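Maltose operon transcriptional repressor (Staphylococcus aureus subsp. aureus Mu50, PDB 3HCW) probably represses transcription of the maltose operon, its periplasmic-binding-protein-like portion being of the kind that senses a small effector in LacI-type regulators. Local coordinates at residues Asp132-Ile137 against Phe160-Gln165; Lys193-Ser198 against Asp221-Thr226. One frame throughout, in Å; residues are numbered along the deposited sequence. Where two conformers were deposited one is given.

Contact 1 (Asp132-Ile137 against Phe160-Gln165)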
loop_
_atom_site.group_PDB
_atom_site.type_symbol
_atom_site.label_atom_id
_atom_site.label_comp_id
_atom_site.label_asym_id
_atom_site.label_seq_id
_atom_site.Cartn_x
_atom_site.Cartn_y
_atom_site.Cartn_z
ATOM N N ASP A 132 -30.189 -12.613 -3.902
ATOM C CA ASP A 132 -30.841 -13.784 -3.351
ATOM C C ASP A 132 -29.995 -14.399 -2.248
ATOM O O ASP A 132 -30.515 -14.747 -1.191
ATOM C CB ASP A 132 -31.133 -14.803 -4.458
ATOM C CG ASP A 132 -32.075 -14.251 -5.524
ATOM O OD1 ASP A 132 -31.650 -14.143 -6.694
ATOM O OD2 ASP A 132 -33.234 -13.910 -5.190
ATOM N N GLU A 133 -28.691 -14.500 -2.494
ATOM C CA GLU A 133 -27.774 -15.187 -1.597
ATOM C C GLU A 133 -26.529 -14.335 -1.303
ATOM O O GLU A 133 -26.033 -13.635 -2.177
ATOM C CB GLU A 133 -27.394 -16.541 -2.203
ATOM C CG GLU A 133 -27.047 -17.636 -1.190
ATOM C CD GLU A 133 -25.556 -17.956 -1.127
ATOM O OE1 GLU A 133 -24.951 -18.228 -2.190
ATOM O OE2 GLU A 133 -24.993 -17.957 -0.009
ATOM N N LEU A 134 -26.044 -14.398 -0.064
ATOM C CA LEU A 134 -24.883 -13.617 0.375
ATOM C C LEU A 134 -23.746 -14.496 0.898
ATOM O O LEU A 134 -23.985 -15.528 1.531
ATOM C CB LEU A 134 -25.295 -12.617 1.458
ATOM C CG LEU A 134 -26.369 -11.575 1.131
ATOM C CD1 LEU A 134 -27.015 -11.025 2.389
ATOM C CD2 LEU A 134 -25.785 -10.454 0.298
ATOM N N ILE A 135 -22.510 -14.076 0.625
ATOM C CA ILE A 135 -21.302 -14.754 1.108
ATOM C C ILE A 135 -20.404 -13.740 1.822
ATOM O O ILE A 135 -20.089 -12.686 1.261
ATOM C CB ILE A 135 -20.515 -15.424 -0.059
ATOM C CG1 ILE A 135 -21.397 -16.406 -0.833
ATOM C CG2 ILE A 135 -19.266 -16.146 0.465
ATOM C CD1 ILE A 135 -21.120 -16.443 -2.341
ATOM N N PHE A 136 -20.031 -14.042 3.068
ATOM C CA PHE A 136 -19.025 -13.261 3.784
ATOM C C PHE A 136 -17.727 -14.048 3.876
ATOM O O PHE A 136 -17.716 -15.194 4.322
ATOM C CB PHE A 136 -19.481 -12.875 5.198
ATOM C CG PHE A 136 -18.670 -11.754 5.820
ATOM C CD1 PHE A 136 -19.106 -10.424 5.717
ATOM C CD2 PHE A 136 -17.481 -12.023 6.514
ATOM C CE1 PHE A 136 -18.370 -9.375 6.285
ATOM C CE2 PHE A 136 -16.732 -10.986 7.085
ATOM C CZ PHE A 136 -17.179 -9.658 6.971
ATOM N N ILE A 137 -16.634 -13.416 3.463
ATOM C CA ILE A 137 -15.327 -14.050 3.501
ATOM C C ILE A 137 -14.442 -13.376 4.551
ATOM O O ILE A 137 -14.263 -12.160 4.541
ATOM C CB ILE A 137 -14.660 -14.069 2.098
ATOM C CG1 ILE A 137 -15.601 -14.706 1.070
ATOM C CG2 ILE A 137 -13.332 -14.812 2.143
ATOM C CD1 ILE A 137 -14.989 -14.917 -0.304
ATOM N N PHE A 160 -33.722 -9.754 6.478
ATOM C CA PHE A 160 -34.378 -9.803 5.180
ATOM C C PHE A 160 -34.607 -11.243 4.710
ATOM O O PHE A 160 -34.993 -11.478 3.549
ATOM C CB PHE A 160 -33.611 -8.957 4.161
ATOM C CG PHE A 160 -33.752 -7.467 4.394
ATOM C CD1 PHE A 160 -34.628 -6.706 3.612
ATOM C CD2 PHE A 160 -33.026 -6.828 5.398
ATOM C CE1 PHE A 160 -34.768 -5.336 3.817
ATOM C CE2 PHE A 160 -33.162 -5.453 5.620
ATOM C CZ PHE A 160 -34.034 -4.705 4.826
ATOM N N ASN A 161 -34.407 -12.183 5.647
ATOM C CA ASN A 161 -34.610 -13.632 5.436
ATOM C C ASN A 161 -33.908 -14.162 4.182
ATOM O O ASN A 161 -34.510 -14.842 3.342
ATOM C CB ASN A 161 -36.112 -13.983 5.435
ATOM C CG ASN A 161 -36.383 -15.444 5.770
ATOM O OD1 ASN A 161 -36.809 -16.215 4.912
ATOM N ND2 ASN A 161 -36.141 -15.828 7.021
ATOM N N LEU A 162 -32.632 -13.810 4.054
ATOM C CA LEU A 162 -31.805 -14.230 2.924
ATOM C C LEU A 162 -30.884 -15.381 3.301
ATOM O O LEU A 162 -30.489 -15.521 4.466
ATOM C CB LEU A 162 -30.982 -13.051 2.391
ATOM C CG LEU A 162 -31.425 -12.378 1.083
ATOM C CD1 LEU A 162 -32.882 -11.934 1.091
ATOM C CD2 LEU A 162 -30.534 -11.205 0.775
ATOM N N ASP A 163 -30.560 -16.210 2.311
ATOM C CA ASP A 163 -29.604 -17.286 2.499
ATOM C C ASP A 163 -28.208 -16.706 2.470
ATOM O O ASP A 163 -27.901 -15.835 1.652
ATOM C CB ASP A 163 -29.753 -18.354 1.418
ATOM C CG ASP A 163 -31.055 -19.129 1.540
ATOM O OD1 ASP A 163 -31.629 -19.490 0.491
ATOM O OD2 ASP A 163 -31.510 -19.373 2.681
ATOM N N TYR A 164 -27.372 -17.180 3.385
ATOM C CA TYR A 164 -25.999 -16.720 3.473
ATOM C C TYR A 164 -25.066 -17.806 3.981
ATOM O O TYR A 164 -25.507 -18.747 4.643
ATOM C CB TYR A 164 -25.891 -15.470 4.353
ATOM C CG TYR A 164 -26.159 -15.683 5.833
ATOM C CD1 TYR A 164 -25.126 -16.048 6.711
ATOM C CD2 TYR A 164 -27.433 -15.497 6.363
ATOM C CE1 TYR A 164 -25.366 -16.238 8.066
ATOM C CE2 TYR A 164 -27.683 -15.676 7.728
ATOM C CZ TYR A 164 -26.644 -16.043 8.570
ATOM O OH TYR A 164 -26.881 -16.216 9.921
ATOM N N GLN A 165 -23.777 -17.637 3.684
ATOM C CA GLN A 165 -22.724 -18.475 4.228
ATOM C C GLN A 165 -21.499 -17.647 4.660
ATOM O O GLN A 165 -21.282 -16.541 4.164
ATOM C CB GLN A 165 -22.336 -19.542 3.209
ATOM C CG GLN A 165 -21.703 -19.003 1.946
ATOM C CD GLN A 165 -21.224 -20.088 1.020
ATOM O OE1 GLN A 165 -21.749 -20.248 -0.083
ATOM N NE2 GLN A 165 -20.221 -20.843 1.454
HETATM O O HOH W 1 -32.237 -16.292 -0.014
#

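Contact 2 (Lys193-Ser198 against Asp221-Thr226)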
loop_
_atom_site.group_PDB
_atom_site.type_symbol
_atom_site.label_atom_id
_atom_site.label_comp_id
_atom_site.label_asym_id
_atom_site.label_seq_id
_atom_site.Cartn_x
_atom_site.Cartn_y
_atom_site.Cartn_z
ATOM N N LYS A 193 -28.982 -14.313 -7.855
ATOM C CA LYS A 193 -28.247 -13.066 -7.698
ATOM C C LYS A 193 -27.389 -13.122 -6.423
ATOM O O LYS A 193 -27.918 -13.241 -5.309
ATOM C CB LYS A 193 -29.209 -11.867 -7.717
ATOM C CG LYS A 193 -30.221 -11.909 -8.882
ATOM C CD LYS A 193 -30.714 -10.527 -9.313
ATOM C CE LYS A 193 -31.872 -10.021 -8.460
ATOM N NZ LYS A 193 -33.112 -10.830 -8.635
ATOM N N GLN A 194 -26.067 -13.072 -6.591
ATOM C CA GLN A 194 -25.155 -13.189 -5.442
ATOM C C GLN A 194 -24.251 -11.988 -5.190
ATOM O O GLN A 194 -23.969 -11.201 -6.089
ATOM C CB GLN A 194 -24.319 -14.461 -5.540
ATOM C CG GLN A 194 -25.010 -15.681 -4.973
ATOM C CD GLN A 194 -24.632 -16.952 -5.691
ATOM O OE1 GLN A 194 -24.594 -16.998 -6.922
ATOM N NE2 GLN A 194 -24.365 -18.006 -4.924
ATOM N N ALA A 195 -23.819 -11.867 -3.941
ATOM C CA ALA A 195 -22.855 -10.862 -3.521
ATOM C C ALA A 195 -21.803 -11.498 -2.622
ATOM O O ALA A 195 -22.123 -12.334 -1.755
ATOM C CB ALA A 195 -23.547 -9.702 -2.797
ATOM N N ILE A 196 -20.552 -11.111 -2.848
ATOM C CA ILE A 196 -19.444 -11.536 -2.002
ATOM C C ILE A 196 -18.926 -10.342 -1.220
ATOM O O ILE A 196 -18.537 -9.320 -1.808
ATOM C CB ILE A 196 -18.290 -12.163 -2.822
ATOM C CG1 ILE A 196 -18.750 -13.454 -3.498
ATOM C CG2 ILE A 196 -17.063 -12.411 -1.924
ATOM C CD1 ILE A 196 -17.857 -13.909 -4.646
ATOM N N ILE A 197 -18.937 -10.468 0.106
ATOM C CA ILE A 197 -18.362 -9.447 0.972
ATOM C C ILE A 197 -17.125 -9.984 1.693
ATOM O O ILE A 197 -17.165 -11.066 2.285
ATOM C CB ILE A 197 -19.406 -8.871 1.970
ATOM C CG1 ILE A 197 -20.453 -8.041 1.216
ATOM C CG2 ILE A 197 -18.728 -7.985 3.028
ATOM C CD1 ILE A 197 -21.778 -7.821 1.974
ATOM N N SER A 198 -16.021 -9.235 1.607
ATOM C CA SER A 198 -14.790 -9.586 2.313
ATOM C C SER A 198 -14.571 -8.672 3.497
ATOM O O SER A 198 -14.876 -7.479 3.443
ATOM C CB SER A 198 -13.565 -9.487 1.395
ATOM O OG SER A 198 -13.723 -10.270 0.226
ATOM N N ASP A 221 -21.914 -11.545 -12.876
ATOM C CA ASP A 221 -22.171 -12.850 -12.250
ATOM C C ASP A 221 -22.423 -12.651 -10.765
ATOM O O ASP A 221 -23.382 -13.185 -10.227
ATOM C CB ASP A 221 -21.026 -13.838 -12.484
ATOM C CG ASP A 221 -20.944 -14.318 -13.922
ATOM O OD1 ASP A 221 -21.988 -14.694 -14.494
ATOM O OD2 ASP A 221 -19.821 -14.348 -14.473
ATOM N N VAL A 222 -21.549 -11.873 -10.121
ATOM C CA VAL A 222 -21.666 -11.576 -8.693
ATOM C C VAL A 222 -21.282 -10.137 -8.399
ATOM O O VAL A 222 -20.441 -9.553 -9.075
ATOM C CB VAL A 222 -20.790 -12.506 -7.779
ATOM C CG1 VAL A 222 -21.319 -13.910 -7.764
ATOM C CG2 VAL A 222 -19.308 -12.464 -8.170
ATOM N N MET A 223 -21.918 -9.566 -7.382
ATOM C CA MET A 223 -21.567 -8.243 -6.889
ATOM C C MET A 223 -20.546 -8.401 -5.750
ATOM O O MET A 223 -20.550 -9.397 -5.009
ATOM C CB MET A 223 -22.817 -7.490 -6.395
ATOM C CG MET A 223 -23.832 -7.019 -7.497
ATOM S SD MET A 223 -25.246 -6.045 -6.845
ATOM C CE MET A 223 -25.487 -6.771 -5.245
ATOM N N THR A 224 -19.645 -7.437 -5.619
ATOM C CA THR A 224 -18.610 -7.532 -4.588
ATOM C C THR A 224 -18.477 -6.229 -3.839
ATOM O O THR A 224 -18.779 -5.156 -4.379
ATOM C CB THR A 224 -17.213 -7.981 -5.143
ATOM O OG1 THR A 224 -16.732 -7.031 -6.093
ATOM C CG2 THR A 224 -17.293 -9.358 -5.813
ATOM N N ALA A 225 -18.052 -6.344 -2.583
ATOM C CA ALA A 225 -17.827 -5.215 -1.705
ATOM C C ALA A 225 -16.914 -5.631 -0.548
ATOM O O ALA A 225 -16.757 -6.823 -0.272
ATOM C CB ALA A 225 -19.160 -4.683 -1.176
ATOM N N THR A 226 -16.321 -4.647 0.125
ATOM C CA THR A 226 -15.398 -4.904 1.224
ATOM C C THR A 226 -15.304 -3.740 2.215
ATOM O O THR A 226 -16.106 -2.813 2.156
ATOM C CB THR A 226 -13.988 -5.277 0.696
ATOM O OG1 THR A 226 -13.138 -5.643 1.795
ATOM C CG2 THR A 226 -13.375 -4.139 -0.101
HETATM O O HOH W 2 -25.427 -12.140 -9.053
#

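Contact 1 (Asp132-Ile137 against Phe160-Gln165)
Three main-chain hydrogen bonds join Glu133-Ile137 to Asp163-Gln165 as parallel neighbours in the beta-alpha-beta unit formed by strand 133-139, helix 144-159 and strand 163-169, a building block of the periplasmic-binding-protein-like fold. Leu134 uses both its polar backbone atoms: its N donates to Asp163 O at 2.9 Å, and its O accepts from Gln165 N at 3.0 Å. Gln165 O then takes the N-H of Phe136 at 3.0 Å, almost along the C=O axis and nearly straight (171°). Where the strands begin, a water continues the pairing, donating to Asp132 O and accepting from Asp163 N at 2.9 Å. Earlier in the chain, just ahead of strand 163-169, Asn161, with positive phi, closes helix 144-159 as the C' residue of a Schellman motif and turns the chain toward the sheet.

Glu133, Asp163, Ile135 and Gln165 share one face. In Glu133, CG stands anti to the backbone N (chi1 -151°), which puts it 3.8 Å from Asp163 CB, and the bend at chi2 turns the carboxylate beyond it; the two side chains cross at about a right angle. Glu133 OE1 accepts a hydrogen bond from Gln194 NE2 of the neighbouring strand, which helps set the turn of the carboxylate; Asp132 OD1 is likewise taken by Lys193 N. On the other face, Leu134 and Tyr164 meet through their CB atoms, and the phenol ring runs off toward Glu154 and Ala157 of helix 144-159. Leu162 crosses Leu134 obliquely, its CD2 3.9 Å from Leu134 CD1, both packed against helix 115-129. Gln165 takes the crowded chi1 position (65°) with an extended chain beyond, and so lies alongside Ile135, pointing the same way, with its CG 3.8 Å from Ile135 CG1.

Contact 2 (Lys193-Ser198 against Asp221-Thr226)
Ile196 and Val222 meet on one face of this parallel strand pair: their side chains cross obliquely and touch tip to tip, Ile196 CD1 against Val222 CG2 at 4.1 Å. The other Val222 branch, CG1, is anti to the carbonyl carbon (chi1 -69°) and rests 3.8 Å from Gln194 CB. The Gln194 chain bends at chi2, and its NE2 is hydrogen-bonded to Glu133 OE1. Thr224, also on this face, has OG1 in the crowded position (chi1 61°), where it meets Gln240. The reverse face carries Ala195, Met223, Ile197 and Ala225. Met223 is extended to SD and then bends at chi3, which brings CE within 4.3 Å of Ala195 CB; helix 115-129 covers Met223 and Ala225.

Between these two layers of side chains, the backbones of strands 194-198 and 222-227 alternate as donors and acceptors; with helix 201-213 the two strands form a beta-alpha-beta unit. Ile196 N reaches Met223 O at 2.8 Å, and Ile196 O receives Ala225 N. At the far end Thr226, with OG1 anti to its backbone N (chi1 -175°), donates that hydroxyl to Ser198 O at 3.0 Å from above the carbonyl plane. With all ten touching residues buried, the carbonyls of Gln194, Ile196, Met223 and Ala225 rely on backbone N-H groups across the contact, other backbone groups of strand 194-198 pair with strand 133-139, and a side-chain hydroxyl serves Ser198 O.

Of the four strands concerned, 133-139 comes first along the chain, and contact 1 closes when the chain returns through helix 144-159 to strand 163-169, the outermost strand on that side of the sheet within the chain. Helix 173-187 then carries the chain back past strand 133-139 to strand 194-198, and contact 2 closes after helix 201-213. The two loops follow in series, neither nested nor crossed. They meet because strands 133-139 and 194-198 are sheet neighbours: probable hydrogen bonds link Asp132 N to Lys193 O and Ile137 N to Ile197 O. With that link, the two contacts join strands 222-227, 194-198, 133-139 and 163-169, in this order, across one end of the sheet.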